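3-oxoacyl-(Acyl-carrier protein) synthase (Burkholderia xenovorans, PDB 4EFI) probably catalyses the condensation step of fatty acid synthesis, as a 3-oxoacyl-(acyl-carrier-protein) synthase of the thiolase superfamily. Local coordinates at residues A[261-274]-A[286-300]. Sequence-based numbering, arbitrary orientation.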
# COMPACT_ATOMS: atom_id res chain seq x y z
N LYS A 261 12.02 6.97 19.49
CA LYS A 261 10.62 6.78 19.17
C LYS A 261 9.80 8.08 19.23
O LYS A 261 8.98 8.35 18.36
CB LYS A 261 10.03 5.74 20.13
CG LYS A 261 8.57 5.41 19.90
CD LYS A 261 8.01 4.54 21.02
CE LYS A 261 8.66 3.17 21.06
NZ LYS A 261 8.22 2.39 22.27
N ASP A 262 10.03 8.91 20.25
CA ASP A 262 9.22 10.11 20.43
C ASP A 262 9.63 11.27 19.51
O ASP A 262 8.99 12.33 19.51
CB ASP A 262 9.21 10.53 21.91
CG ASP A 262 8.28 9.66 22.75
OD1 ASP A 262 7.25 9.20 22.22
OD2 ASP A 262 8.58 9.43 23.94
N SER A 263 10.67 11.08 18.71
CA SER A 263 11.06 12.08 17.72
C SER A 263 10.48 11.80 16.31
O SER A 263 10.74 12.56 15.38
CB SER A 263 12.57 12.19 17.64
OG SER A 263 13.14 11.09 16.97
N TYR A 264 9.73 10.71 16.15
CA TYR A 264 9.01 10.47 14.90
C TYR A 264 7.75 11.32 14.85
O TYR A 264 7.08 11.51 15.86
CB TYR A 264 8.62 9.00 14.77
CG TYR A 264 9.77 8.12 14.31
CD1 TYR A 264 10.82 7.80 15.14
CD2 TYR A 264 9.79 7.61 13.01
CE1 TYR A 264 11.86 7.02 14.72
CE2 TYR A 264 10.83 6.82 12.58
CZ TYR A 264 11.85 6.53 13.43
OH TYR A 264 12.89 5.75 12.98
N ASP A 265 7.43 11.81 13.67
CA ASP A 265 6.22 12.58 13.47
C ASP A 265 5.02 11.69 13.23
O ASP A 265 3.89 12.04 13.56
CB ASP A 265 6.42 13.59 12.33
CG ASP A 265 7.42 14.64 12.70
OD1 ASP A 265 7.12 15.43 13.62
OD2 ASP A 265 8.55 14.66 12.16
N ALA A 266 5.25 10.53 12.63
CA ALA A 266 4.17 9.58 12.40
C ALA A 266 4.73 8.19 12.15
O ALA A 266 5.81 8.03 11.58
CB ALA A 266 3.30 10.00 11.23
N PHE A 267 3.94 7.20 12.54
CA PHE A 267 4.14 5.79 12.23
C PHE A 267 2.98 5.37 11.34
O PHE A 267 1.84 5.31 11.79
CB PHE A 267 4.14 4.96 13.51
CG PHE A 267 5.20 5.40 14.52
CD1 PHE A 267 6.53 5.03 14.38
CD2 PHE A 267 4.86 6.22 15.58
CE1 PHE A 267 7.48 5.46 15.30
CE2 PHE A 267 5.80 6.64 16.48
CZ PHE A 267 7.11 6.27 16.34
N LEU A 268 3.29 5.10 10.07
CA LEU A 268 2.29 4.85 9.04
C LEU A 268 2.19 3.36 8.79
O LEU A 268 3.12 2.76 8.24
CB LEU A 268 2.73 5.56 7.77
CG LEU A 268 2.96 7.05 7.93
CD1 LEU A 268 3.71 7.61 6.75
CD2 LEU A 268 1.62 7.76 8.08
N PHE A 269 1.09 2.76 9.22
CA PHE A 269 0.85 1.34 9.05
C PHE A 269 -0.10 1.08 7.91
O PHE A 269 -1.05 1.83 7.70
CB PHE A 269 0.22 0.74 10.30
CG PHE A 269 1.17 0.59 11.46
CD1 PHE A 269 1.46 1.67 12.27
CD2 PHE A 269 1.79 -0.62 11.73
CE1 PHE A 269 2.35 1.55 13.34
CE2 PHE A 269 2.67 -0.75 12.79
CZ PHE A 269 2.95 0.35 13.60
N HIS A 270 0.10 -0.03 7.23
CA HIS A 270 -0.91 -0.54 6.34
C HIS A 270 -2.21 -0.61 7.11
O HIS A 270 -2.25 -1.09 8.25
CB HIS A 270 -0.52 -1.92 5.84
CG HIS A 270 -1.67 -2.69 5.25
ND1 HIS A 270 -2.41 -2.20 4.24
CD2 HIS A 270 -2.21 -3.93 5.57
CE1 HIS A 270 -3.37 -3.09 3.93
NE2 HIS A 270 -3.24 -4.14 4.74
N GLN A 271 -3.29 -0.12 6.50
CA GLN A 271 -4.57 0.05 7.17
C GLN A 271 -5.37 -1.25 7.12
O GLN A 271 -6.38 -1.36 6.42
CB GLN A 271 -5.33 1.21 6.55
CG GLN A 271 -4.56 2.54 6.64
CD GLN A 271 -4.64 3.15 8.02
OE1 GLN A 271 -5.69 3.66 8.42
NE2 GLN A 271 -3.53 3.11 8.76
N ALA A 272 -4.90 -2.26 7.85
CA ALA A 272 -5.46 -3.60 7.73
C ALA A 272 -6.90 -3.66 8.24
O ALA A 272 -7.78 -4.20 7.58
CB ALA A 272 -4.58 -4.60 8.49
N ASN A 273 -7.09 -3.15 9.46
CA ASN A 273 -8.38 -2.94 10.11
C ASN A 273 -8.08 -2.26 11.44
O ASN A 273 -6.98 -2.38 11.99
CB ASN A 273 -9.18 -4.24 10.28
CG ASN A 273 -8.56 -5.20 11.27
OD1 ASN A 273 -8.68 -5.02 12.48
ND2 ASN A 273 -7.95 -6.25 10.76
N LEU A 274 -9.05 -1.52 11.97
CA LEU A 274 -8.77 -0.67 13.11
C LEU A 274 -8.42 -1.47 14.37
O LEU A 274 -7.54 -1.09 15.11
CB LEU A 274 -9.96 0.27 13.37
CG LEU A 274 -9.72 1.30 14.48
CD1 LEU A 274 -8.52 2.18 14.22
CD2 LEU A 274 -10.97 2.16 14.64
N LEU A 286 3.66 2.36 20.85
CA LEU A 286 3.63 3.57 20.07
C LEU A 286 2.49 4.44 20.52
O LEU A 286 1.40 3.95 20.80
CB LEU A 286 3.47 3.27 18.58
CG LEU A 286 4.52 2.37 17.94
CD1 LEU A 286 4.14 2.15 16.48
CD2 LEU A 286 5.91 2.95 18.05
N PRO A 287 2.73 5.75 20.57
CA PRO A 287 1.68 6.70 20.96
C PRO A 287 0.59 6.78 19.89
O PRO A 287 0.85 7.10 18.73
CB PRO A 287 2.45 8.02 21.11
CG PRO A 287 3.69 7.84 20.25
CD PRO A 287 4.02 6.39 20.29
N ALA A 288 -0.65 6.49 20.28
CA ALA A 288 -1.75 6.33 19.33
C ALA A 288 -2.00 7.57 18.48
O ALA A 288 -2.35 7.47 17.30
CB ALA A 288 -3.02 5.91 20.06
N GLU A 289 -1.79 8.75 19.04
CA GLU A 289 -2.03 9.96 18.27
C GLU A 289 -1.02 10.12 17.12
O GLU A 289 -1.27 10.84 16.15
CB GLU A 289 -2.02 11.20 19.19
CG GLU A 289 -0.64 11.69 19.62
CD GLU A 289 0.00 10.89 20.74
OE1 GLU A 289 -0.55 9.87 21.22
OE2 GLU A 289 1.11 11.31 21.14
N ARG A 290 0.11 9.42 17.19
CA ARG A 290 1.10 9.48 16.13
C ARG A 290 1.01 8.29 15.17
O ARG A 290 1.94 8.03 14.40
CB ARG A 290 2.48 9.61 16.72
CG ARG A 290 2.81 11.06 17.00
CD ARG A 290 3.92 11.26 18.01
NE ARG A 290 3.48 11.15 19.40
CZ ARG A 290 4.32 11.14 20.42
NH1 ARG A 290 5.62 11.18 20.19
NH2 ARG A 290 3.88 11.06 21.68
N VAL A 291 -0.12 7.60 15.21
CA VAL A 291 -0.40 6.47 14.32
C VAL A 291 -1.63 6.84 13.49
O VAL A 291 -2.76 6.58 13.89
CB VAL A 291 -0.67 5.18 15.14
CG1 VAL A 291 -0.96 3.99 14.22
CG2 VAL A 291 0.51 4.86 16.04
N PRO A 292 -1.44 7.49 12.32
CA PRO A 292 -2.60 7.99 11.56
C PRO A 292 -3.49 6.87 11.02
O PRO A 292 -3.03 5.77 10.72
CB PRO A 292 -1.94 8.74 10.41
CG PRO A 292 -0.59 9.17 10.98
CD PRO A 292 -0.17 8.00 11.78
N VAL A 293 -4.77 7.17 10.91
CA VAL A 293 -5.76 6.22 10.44
C VAL A 293 -6.69 6.94 9.48
O VAL A 293 -7.20 8.03 9.77
CB VAL A 293 -6.60 5.64 11.61
CG1 VAL A 293 -7.71 4.74 11.11
CG2 VAL A 293 -5.70 4.85 12.55
N ASN A 294 -6.92 6.33 8.32
CA ASN A 294 -7.89 6.86 7.35
C ASN A 294 -8.82 5.76 6.83
O ASN A 294 -9.57 5.97 5.88
CB ASN A 294 -7.23 7.61 6.19
CG ASN A 294 -6.45 6.71 5.26
OD1 ASN A 294 -6.33 5.51 5.50
ND2 ASN A 294 -5.90 7.27 4.19
N ILE A 295 -8.83 4.62 7.50
CA ILE A 295 -9.64 3.47 7.11
C ILE A 295 -11.12 3.82 7.18
O ILE A 295 -11.96 3.24 6.47
CB ILE A 295 -9.23 2.23 7.96
CG1 ILE A 295 -9.53 0.94 7.19
CG2 ILE A 295 -9.87 2.31 9.31
CD1 ILE A 295 -9.20 -0.33 7.96
N GLY A 296 -11.48 4.78 8.03
CA GLY A 296 -12.86 5.18 8.12
C GLY A 296 -13.49 5.71 6.84
O GLY A 296 -14.70 5.57 6.62
N GLU A 297 -12.68 6.37 6.03
CA GLU A 297 -13.18 7.00 4.80
C GLU A 297 -12.86 6.19 3.55
O GLU A 297 -13.51 6.38 2.54
CB GLU A 297 -12.60 8.41 4.61
CG GLU A 297 -12.91 9.39 5.72
CD GLU A 297 -14.40 9.58 5.95
OE1 GLU A 297 -15.15 9.80 4.97
OE2 GLU A 297 -14.83 9.49 7.12
N TYR A 298 -11.85 5.32 3.61
CA TYR A 298 -11.35 4.65 2.42
C TYR A 298 -11.33 3.13 2.49
O TYR A 298 -11.07 2.47 1.48
CB TYR A 298 -9.94 5.16 2.03
CG TYR A 298 -9.96 6.63 1.79
CD1 TYR A 298 -10.54 7.16 0.64
CD2 TYR A 298 -9.45 7.52 2.75
CE1 TYR A 298 -10.60 8.54 0.45
CE2 TYR A 298 -9.52 8.88 2.56
CZ TYR A 298 -10.09 9.38 1.42
OH TYR A 298 -10.16 10.75 1.21
N GLY A 299 -11.63 2.56 3.66
CA GLY A 299 -11.44 1.14 3.86
C GLY A 299 -9.97 0.77 3.75
O GLY A 299 -9.09 1.63 3.72
N ASN A 300 -9.72 -0.53 3.69
CA ASN A 300 -8.39 -1.09 3.48
C ASN A 300 -8.13 -1.07 1.97
O ASN A 300 -8.85 -1.72 1.23
CB ASN A 300 -8.41 -2.52 4.04
CG ASN A 300 -7.17 -3.32 3.76
OD1 ASN A 300 -6.42 -3.09 2.81
ND2 ASN A 300 -6.97 -4.34 4.60
O HOH W 1 6.63 9.92 18.09
O HOH W 2 -0.60 4.38 10.76
O HOH W 3 -5.07 -6.92 4.93
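Phe267 and Arg290 join edge strand 266-269 of the thiolase-type fold to the loop following helix 274-283, with a backbone bond, Phe267 N to Arg290 O (2.9 Å), among the links. Beyond it, a water bridges Phe267 O, Phe269 N and Pro292 O. Among apolar groups, Leu286 straddles two rings: CD2 sits over the centre of the Phe267 face, a CH-pi contact (3.9 Å to the centroid), while CD1 meets the edge of Phe269 at CZ (3.6 Å). Ala266 and Leu268 both touch the Pro292 ring. Charged contacts lie beside this apolar patch, where Arg290 NH1 makes a weak salt bridge to Asp262 OD1 (3.3 Å) and NE and NH2 both grip Glu289 OE2. The bend of Gln271 at chi2 (-78°) turns its amide back along the strand: NE2 donates to Phe269 O, which lies in the plane of the Gln271 amide, and OE1 receives Asn294 N (2.9 Å) from above its carbonyl plane. His270 and Asn300 are consistent with the Cys-His-Asn triad of KAS III relatives, Cys128 lying against His270. His270 ND1 is hydrogen-bonded to Ser305 OG, and Asn300 OD1 to Ser302 N; Asn300 OD1 approaches the ring edge at His270 CE1 (3.2 Å), while Asn300 ND2 donates to Ala272 O (3.1 Å).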